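Local atomic coordinates of methylmalonate-semialdehyde dehydrogenase (Oceanimonas doudoroffii, PDB entry 4ZZ7), a protein that catalyses the NAD-dependent, acylating oxidation of methylmalonate semialdehyde and belongs to the aldehyde dehydrogenase family. Residues V301-P315 with E362-H374. Sequence-based numbering, arbitrary orientation.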
ATOM      1  N   VAL A 301      -2.363 -39.220  22.538  1.00 37.36           N
ATOM      2  CA  VAL A 301      -1.496 -39.659  23.649  1.00 38.37           C
ATOM      3  C   VAL A 301      -0.751 -40.951  23.296  1.00 39.60           C
ATOM      4  O   VAL A 301       0.433 -41.096  23.608  1.00 40.66           O
ATOM      5  CB  VAL A 301      -2.261 -39.814  24.985  1.00 36.56           C
ATOM      6  CG1 VAL A 301      -1.352 -40.357  26.089  1.00 36.04           C
ATOM      7  CG2 VAL A 301      -2.798 -38.466  25.421  1.00 37.07           C
ATOM      8  N   SER A 302      -1.449 -41.871  22.638  1.00 40.37           N
ATOM      9  CA  SER A 302      -0.848 -43.116  22.189  1.00 39.70           C
ATOM     10  C   SER A 302       0.384 -42.816  21.339  1.00 36.36           C
ATOM     11  O   SER A 302       1.514 -43.087  21.732  1.00 34.00           O
ATOM     12  CB  SER A 302      -1.874 -43.948  21.410  1.00 40.89           C
ATOM     13  OG  SER A 302      -1.281 -45.031  20.702  1.00 41.79           O
ATOM     14  N   LYS A 303       0.151 -42.186  20.208  1.00 37.01           N
ATOM     15  CA  LYS A 303       1.217 -41.934  19.220  1.00 38.29           C
ATOM     16  C   LYS A 303       2.317 -40.996  19.689  1.00 36.13           C
ATOM     17  O   LYS A 303       3.463 -41.131  19.279  1.00 33.22           O
ATOM     18  CB  LYS A 303       0.605 -41.356  17.953  1.00 38.41           C
ATOM     19  CG  LYS A 303      -0.357 -42.316  17.302  1.00 39.82           C
ATOM     20  CD  LYS A 303      -0.712 -41.899  15.901  1.00 42.15           C
ATOM     21  CE  LYS A 303      -1.767 -42.831  15.328  1.00 44.06           C
ATOM     22  NZ  LYS A 303      -1.808 -42.769  13.843  1.00 46.34           N
ATOM     23  N   MET A 304       1.938 -40.039  20.532  1.00 37.23           N
ATOM     24  CA  MET A 304       2.858 -39.067  21.087  1.00 36.80           C
ATOM     25  C   MET A 304       3.815 -39.743  22.036  1.00 36.95           C
ATOM     26  O   MET A 304       4.998 -39.448  21.983  1.00 40.46           O
ATOM     27  CB  MET A 304       2.094 -37.943  21.795  1.00 37.34           C
ATOM     28  CG  MET A 304       2.904 -36.679  22.061  1.00 38.56           C
ATOM     29  SD  MET A 304       3.574 -35.762  20.638  1.00 38.16           S
ATOM     30  CE  MET A 304       5.276 -36.279  20.732  1.00 39.73           C
ATOM     31  N   THR A 305       3.304 -40.651  22.880  1.00 37.49           N
ATOM     32  CA  THR A 305       4.137 -41.461  23.793  1.00 38.02           C
ATOM     33  C   THR A 305       5.192 -42.221  23.014  1.00 37.53           C
ATOM     34  O   THR A 305       6.349 -42.265  23.426  1.00 41.51           O
ATOM     35  CB  THR A 305       3.333 -42.500  24.634  1.00 37.76           C
ATOM     36  OG1 THR A 305       2.358 -41.837  25.448  1.00 38.21           O
ATOM     37  CG2 THR A 305       4.251 -43.277  25.574  1.00 37.33           C
ATOM     38  N   GLN A 306       4.787 -42.809  21.896  1.00 37.04           N
ATOM     39  CA  GLN A 306       5.684 -43.623  21.081  1.00 39.13           C
ATOM     40  C   GLN A 306       6.812 -42.804  20.479  1.00 37.30           C
ATOM     41  O   GLN A 306       7.985 -43.116  20.696  1.00 39.91           O
ATOM     42  CB  GLN A 306       4.925 -44.354  19.963  1.00 42.75           C
ATOM     43  CG  GLN A 306       4.087 -45.530  20.442  1.00 47.62           C
ATOM     44  CD  GLN A 306       4.890 -46.785  20.765  1.00 53.36           C
ATOM     45  OE1 GLN A 306       6.121 -46.774  20.852  1.00 56.78           O
ATOM     46  NE2 GLN A 306       4.177 -47.891  20.942  1.00 59.82           N
ATOM     47  N   ALA A 307       6.459 -41.758  19.739  1.00 36.00           N
ATOM     48  CA  ALA A 307       7.456 -40.858  19.119  1.00 36.34           C
ATOM     49  C   ALA A 307       8.402 -40.174  20.120  1.00 36.36           C
ATOM     50  O   ALA A 307       9.546 -39.868  19.780  1.00 32.88           O
ATOM     51  CB  ALA A 307       6.759 -39.800  18.287  1.00 35.86           C
ATOM     52  N   MET A 308       7.898 -39.943  21.335  1.00 37.05           N
ATOM     53  CA  MET A 308       8.636 -39.285  22.398  1.00 38.07           C
ATOM     54  C   MET A 308       9.749 -40.161  22.976  1.00 38.86           C
ATOM     55  O   MET A 308      10.693 -39.635  23.577  1.00 39.23           O
ATOM     56  CB  MET A 308       7.667 -38.844  23.499  1.00 38.79           C
ATOM     57  CG  MET A 308       8.027 -37.523  24.137  1.00 40.57           C
ATOM     58  SD  MET A 308       6.849 -37.025  25.395  1.00 41.97           S
ATOM     59  CE  MET A 308       5.401 -36.917  24.401  1.00 38.48           C
ATOM     60  N   GLN A 309       9.642 -41.484  22.791  1.00 40.23           N
ATOM     61  CA  GLN A 309      10.681 -42.424  23.244  1.00 41.51           C
ATOM     62  C   GLN A 309      12.003 -42.230  22.505  1.00 38.62           C
ATOM     63  O   GLN A 309      13.051 -42.505  23.051  1.00 37.14           O
ATOM     64  CB  GLN A 309      10.210 -43.903  23.198  1.00 44.09           C
ATOM     65  CG  GLN A 309      10.122 -44.584  24.578  1.00 46.16           C
ATOM     66  CD  GLN A 309       8.870 -44.194  25.353  1.00 48.16           C
ATOM     67  OE1 GLN A 309       7.770 -44.491  24.918  1.00 51.51           O
ATOM     68  NE2 GLN A 309       9.029 -43.537  26.503  1.00 48.43           N
ATOM     69  N   LYS A 310      11.934 -41.709  21.287  1.00 41.30           N
ATOM     70  CA  LYS A 310      13.106 -41.450  20.437  1.00 43.05           C
ATOM     71  C   LYS A 310      13.770 -40.055  20.625  1.00 40.30           C
ATOM     72  O   LYS A 310      14.690 -39.700  19.875  1.00 36.45           O
ATOM     73  CB  LYS A 310      12.692 -41.609  18.972  1.00 48.21           C
ATOM     74  CG  LYS A 310      11.954 -42.911  18.663  1.00 55.93           C
ATOM     75  CD  LYS A 310      11.284 -42.879  17.284  1.00 64.35           C
ATOM     76  CE  LYS A 310      12.269 -43.175  16.161  1.00 68.22           C
ATOM     77  NZ  LYS A 310      12.617 -44.624  16.121  1.00 72.23           N
ATOM     78  N   LEU A 311      13.301 -39.264  21.599  1.00 39.93           N
ATOM     79  CA  LEU A 311      13.884 -37.941  21.876  1.00 38.70           C
ATOM     80  C   LEU A 311      15.226 -38.111  22.505  1.00 39.89           C
ATOM     81  O   LEU A 311      15.431 -39.053  23.282  1.00 45.52           O
ATOM     82  CB  LEU A 311      13.029 -37.124  22.838  1.00 38.38           C
ATOM     83  CG  LEU A 311      11.751 -36.525  22.258  1.00 38.78           C
ATOM     84  CD1 LEU A 311      10.988 -35.840  23.374  1.00 38.44           C
ATOM     85  CD2 LEU A 311      12.025 -35.551  21.119  1.00 37.78           C
ATOM     86  N   LYS A 312      16.139 -37.206  22.178  1.00 37.75           N
ATOM     87  CA  LYS A 312      17.459 -37.216  22.781  1.00 39.70           C
ATOM     88  C   LYS A 312      17.666 -35.897  23.481  1.00 38.50           C
ATOM     89  O   LYS A 312      17.603 -34.845  22.847  1.00 38.24           O
ATOM     90  CB  LYS A 312      18.550 -37.435  21.741  1.00 43.08           C
ATOM     91  CG  LYS A 312      18.448 -38.743  20.973  1.00 47.04           C
ATOM     92  CD  LYS A 312      19.476 -38.797  19.844  1.00 51.60           C
ATOM     93  CE  LYS A 312      18.927 -39.495  18.603  1.00 57.97           C
ATOM     94  NZ  LYS A 312      19.901 -39.485  17.473  1.00 59.70           N
ATOM     95  N   VAL A 313      17.894 -35.959  24.794  1.00 37.19           N
ATOM     96  CA  VAL A 313      18.235 -34.778  25.587  1.00 33.95           C
ATOM     97  C   VAL A 313      19.702 -34.871  25.964  1.00 30.72           C
ATOM     98  O   VAL A 313      20.168 -35.917  26.388  1.00 29.95           O
ATOM     99  CB  VAL A 313      17.395 -34.666  26.863  1.00 34.49           C
ATOM    100  CG1 VAL A 313      17.402 -33.234  27.365  1.00 34.46           C
ATOM    101  CG2 VAL A 313      15.965 -35.073  26.597  1.00 36.02           C
ATOM    102  N   GLY A 314      20.420 -33.769  25.792  1.00 28.98           N
ATOM    103  CA  GLY A 314      21.842 -33.718  26.109  1.00 28.36           C
ATOM    104  C   GLY A 314      22.483 -32.379  25.780  1.00 27.43           C
ATOM    105  O   GLY A 314      21.789 -31.418  25.435  1.00 26.12           O
ATOM    106  N   PRO A 315      23.820 -32.309  25.888  1.00 26.44           N
ATOM    107  CA  PRO A 315      24.532 -31.066  25.621  1.00 26.53           C
ATOM    108  C   PRO A 315      24.685 -30.754  24.136  1.00 27.31           C
ATOM    109  O   PRO A 315      24.690 -31.646  23.291  1.00 26.26           O
ATOM    110  CB  PRO A 315      25.895 -31.308  26.268  1.00 26.27           C
ATOM    111  CG  PRO A 315      26.081 -32.782  26.211  1.00 25.95           C
ATOM    112  CD  PRO A 315      24.720 -33.385  26.335  1.00 25.61           C
ATOM    113  N   GLU A 362      26.803 -34.877  33.194  1.00 46.54           N
ATOM    114  CA  GLU A 362      26.115 -33.609  33.310  1.00 43.28           C
ATOM    115  C   GLU A 362      25.013 -33.571  34.389  1.00 42.19           C
ATOM    116  O   GLU A 362      23.915 -34.049  34.153  1.00 40.80           O
ATOM    117  CB  GLU A 362      25.638 -33.125  31.924  1.00 39.78           C
ATOM    118  CG  GLU A 362      26.676 -32.336  31.077  1.00 36.15           C
ATOM    119  CD  GLU A 362      27.179 -33.059  29.842  1.00 32.90           C
ATOM    120  OE1 GLU A 362      28.165 -32.630  29.232  1.00 29.65           O
ATOM    121  OE2 GLU A 362      26.562 -34.035  29.429  1.00 34.06           O
ATOM    122  N   ASN A 363      25.373 -33.014  35.570  1.00 43.05           N
ATOM    123  CA  ASN A 363      24.446 -32.392  36.561  1.00 39.80           C
ATOM    124  C   ASN A 363      24.202 -30.896  36.221  1.00 39.70           C
ATOM    125  O   ASN A 363      24.292 -30.011  37.078  1.00 37.23           O
ATOM    126  CB  ASN A 363      25.005 -32.498  37.995  1.00 39.08           C
ATOM    127  CG  ASN A 363      26.024 -31.392  38.336  1.00 37.75           C
ATOM    128  OD1 ASN A 363      26.753 -30.899  37.476  1.00 36.74           O
ATOM    129  ND2 ASN A 363      26.055 -30.992  39.596  1.00 36.94           N
ATOM    130  N   GLY A 364      23.925 -30.620  34.953  1.00 38.03           N
ATOM    131  CA  GLY A 364      23.492 -29.301  34.523  1.00 37.62           C
ATOM    132  C   GLY A 364      21.983 -29.285  34.532  1.00 36.78           C
ATOM    133  O   GLY A 364      21.359 -30.204  35.083  1.00 40.17           O
ATOM    134  N   PHE A 365      21.388 -28.277  33.895  1.00 34.29           N
ATOM    135  CA  PHE A 365      19.960 -27.951  34.130  1.00 32.53           C
ATOM    136  C   PHE A 365      19.036 -28.651  33.115  1.00 31.31           C
ATOM    137  O   PHE A 365      18.286 -28.019  32.376  1.00 31.04           O
ATOM    138  CB  PHE A 365      19.742 -26.427  34.204  1.00 32.15           C
ATOM    139  CG  PHE A 365      20.906 -25.680  34.810  1.00 31.38           C
ATOM    140  CD1 PHE A 365      21.471 -26.097  36.001  1.00 29.79           C
ATOM    141  CD2 PHE A 365      21.450 -24.584  34.170  1.00 30.85           C
ATOM    142  CE1 PHE A 365      22.552 -25.438  36.538  1.00 29.55           C
ATOM    143  CE2 PHE A 365      22.521 -23.909  34.722  1.00 30.97           C
ATOM    144  CZ  PHE A 365      23.077 -24.342  35.904  1.00 29.78           C
ATOM    145  N   PHE A 366      19.084 -29.981  33.139  1.00 29.50           N
ATOM    146  CA  PHE A 366      18.437 -30.825  32.151  1.00 28.38           C
ATOM    147  C   PHE A 366      17.071 -31.310  32.591  1.00 29.68           C
ATOM    148  O   PHE A 366      16.921 -31.838  33.692  1.00 31.63           O
ATOM    149  CB  PHE A 366      19.329 -32.030  31.827  1.00 26.97           C
ATOM    150  CG  PHE A 366      20.441 -31.700  30.875  1.00 25.01           C
ATOM    151  CD1 PHE A 366      20.175 -31.523  29.524  1.00 23.55           C
ATOM    152  CD2 PHE A 366      21.744 -31.534  31.326  1.00 24.55           C
ATOM    153  CE1 PHE A 366      21.177 -31.189  28.635  1.00 22.72           C
ATOM    154  CE2 PHE A 366      22.759 -31.206  30.438  1.00 23.77           C
ATOM    155  CZ  PHE A 366      22.473 -31.025  29.090  1.00 23.29           C
ATOM    156  N   VAL A 367      16.086 -31.131  31.714  1.00 30.52           N
ATOM    157  CA  VAL A 367      14.741 -31.690  31.896  1.00 30.73           C
ATOM    158  C   VAL A 367      14.345 -32.425  30.617  1.00 31.49           C
ATOM    159  O   VAL A 367      14.495 -31.911  29.504  1.00 30.00           O
ATOM    160  CB  VAL A 367      13.676 -30.611  32.189  1.00 31.07           C
ATOM    161  CG1 VAL A 367      12.296 -31.243  32.356  1.00 30.13           C
ATOM    162  CG2 VAL A 367      14.045 -29.796  33.432  1.00 32.27           C
ATOM    163  N   GLY A 368      13.833 -33.633  30.783  1.00 32.21           N
ATOM    164  CA  GLY A 368      13.499 -34.456  29.640  1.00 31.83           C
ATOM    165  C   GLY A 368      12.106 -34.150  29.170  1.00 31.31           C
ATOM    166  O   GLY A 368      11.299 -33.605  29.909  1.00 32.80           O
ATOM    167  N   GLY A 369      11.812 -34.529  27.941  1.00 30.42           N
ATOM    168  CA  GLY A 369      10.499 -34.271  27.360  1.00 30.48           C
ATOM    169  C   GLY A 369       9.418 -35.020  28.116  1.00 30.87           C
ATOM    170  O   GLY A 369       9.469 -36.234  28.211  1.00 30.80           O
ATOM    171  N   THR A 370       8.451 -34.291  28.664  1.00 31.64           N
ATOM    172  CA  THR A 370       7.391 -34.879  29.475  1.00 31.52           C
ATOM    173  C   THR A 370       6.018 -34.678  28.832  1.00 29.82           C
ATOM    174  O   THR A 370       5.782 -33.664  28.193  1.00 27.86           O
ATOM    175  CB  THR A 370       7.388 -34.317  30.923  1.00 32.04           C
ATOM    176  OG1 THR A 370       6.472 -33.231  31.030  1.00 35.92           O
ATOM    177  CG2 THR A 370       8.745 -33.855  31.341  1.00 30.72           C
ATOM    178  N   LEU A 371       5.127 -35.649  29.035  1.00 30.16           N
ATOM    179  CA  LEU A 371       3.739 -35.586  28.573  1.00 30.18           C
ATOM    180  C   LEU A 371       2.840 -35.684  29.788  1.00 31.95           C
ATOM    181  O   LEU A 371       3.002 -36.611  30.576  1.00 35.71           O
ATOM    182  CB  LEU A 371       3.440 -36.747  27.648  1.00 29.58           C
ATOM    183  CG  LEU A 371       2.422 -36.491  26.544  1.00 30.36           C
ATOM    184  CD1 LEU A 371       2.134 -37.773  25.788  1.00 29.78           C
ATOM    185  CD2 LEU A 371       1.122 -35.948  27.092  1.00 32.41           C
ATOM    186  N   ILE A 372       1.923 -34.729  29.955  1.00 31.72           N
ATOM    187  CA  ILE A 372       0.915 -34.765  31.036  1.00 31.07           C
ATOM    188  C   ILE A 372      -0.453 -34.959  30.378  1.00 31.82           C
ATOM    189  O   ILE A 372      -0.714 -34.358  29.350  1.00 32.33           O
ATOM    190  CB  ILE A 372       0.936 -33.487  31.886  1.00 28.99           C
ATOM    191  CG1 ILE A 372       2.350 -33.243  32.411  1.00 29.07           C
ATOM    192  CG2 ILE A 372      -0.007 -33.643  33.056  1.00 29.56           C
ATOM    193  CD1 ILE A 372       2.535 -31.956  33.191  1.00 28.52           C
ATOM    194  N   ASP A 373      -1.309 -35.808  30.938  1.00 31.57           N
ATOM    195  CA  ASP A 373      -2.632 -36.088  30.343  1.00 31.24           C
ATOM    196  C   ASP A 373      -3.695 -35.792  31.402  1.00 32.87           C
ATOM    197  O   ASP A 373      -3.386 -35.700  32.597  1.00 33.03           O
ATOM    198  CB  ASP A 373      -2.689 -37.543  29.813  1.00 30.44           C
ATOM    199  CG  ASP A 373      -3.930 -37.852  28.907  1.00 29.48           C
ATOM    200  OD1 ASP A 373      -4.657 -36.951  28.441  1.00 27.57           O
ATOM    201  OD2 ASP A 373      -4.185 -39.049  28.661  1.00 27.96           O
ATOM    202  N   HIS A 374      -4.930 -35.575  30.947  1.00 35.39           N
ATOM    203  CA  HIS A 374      -6.088 -35.266  31.823  1.00 36.84           C
ATOM    204  C   HIS A 374      -5.860 -34.016  32.674  1.00 37.26           C
ATOM    205  O   HIS A 374      -6.084 -34.028  33.892  1.00 37.84           O
ATOM    206  CB  HIS A 374      -6.448 -36.463  32.718  1.00 37.00           C
ATOM    207  CG  HIS A 374      -6.651 -37.732  31.956  1.00 37.83           C
ATOM    208  ND1 HIS A 374      -5.764 -38.787  32.019  1.00 38.91           N
ATOM    209  CD2 HIS A 374      -7.618 -38.102  31.083  1.00 37.84           C
ATOM    210  CE1 HIS A 374      -6.185 -39.760  31.229  1.00 38.79           C
ATOM    211  NE2 HIS A 374      -7.304 -39.366  30.644  1.00 38.77           N
TER
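Val301 O, which lies near Leu371 CD1, is gripped by two donors of Thr305. Thr305 OG1 gives it a hydrogen bond of 2.8 Å, and Thr305 N gives the helical one. The two donors come from opposite faces of the carbonyl plane, and the hydroxyl is tilted 30° from it. Thr305 OG1 can turn back along the helix because it stands anti to its own carbonyl carbon (chi1 -60°).

No hydrogen bond joins 301-315 to 362-374; the contact is mostly apolar. Leu371 buries more surface here than any other residue. Its CD1 branch enters the helix face between Val301, Met304, Thr305 and Met308. Met304 and Met308 come at it differently. Met304 touches CD1 with its CB and CG. Met308 lies crosswise to it, and its CE is 3.7 Å from Leu371 CD1. The bend at the end of the Met308 chain lays this methyl on the leucine. One turn back from Thr305, Val301 CG2 rests 3.6 Å from Asp373 OD2. Asp373 OD1 makes a salt bridge with Arg395 NE, which probably balances its charge.

After the helix, 309-315 lies as a loop alongside 362-369, the loop that leads into the strand. Leu311 CD1 lies 4.3 Å from Gly369 CA. Val313 CG1 meets Phe366 CD1 at 3.9 Å, the two pointing past one another in opposite senses. Gly314 O sits at the edge of the Phe366 ring, near its plane. Farther on, Pro315 CG touches the Glu362 carboxylate, 3.5 Å from OE2.

Helix 301-308 runs nearly antiparallel to strand 370-373 (165°), their axes 9.8 Å apart. Strand 370-373 lies between strand 390-396 (parallel) and strand 348-351 (antiparallel), and helix 264-276 packs beside Met304 and Met308. This is the helix-on-sheet layering of the alpha/beta catalytic domain of aldehyde dehydrogenases.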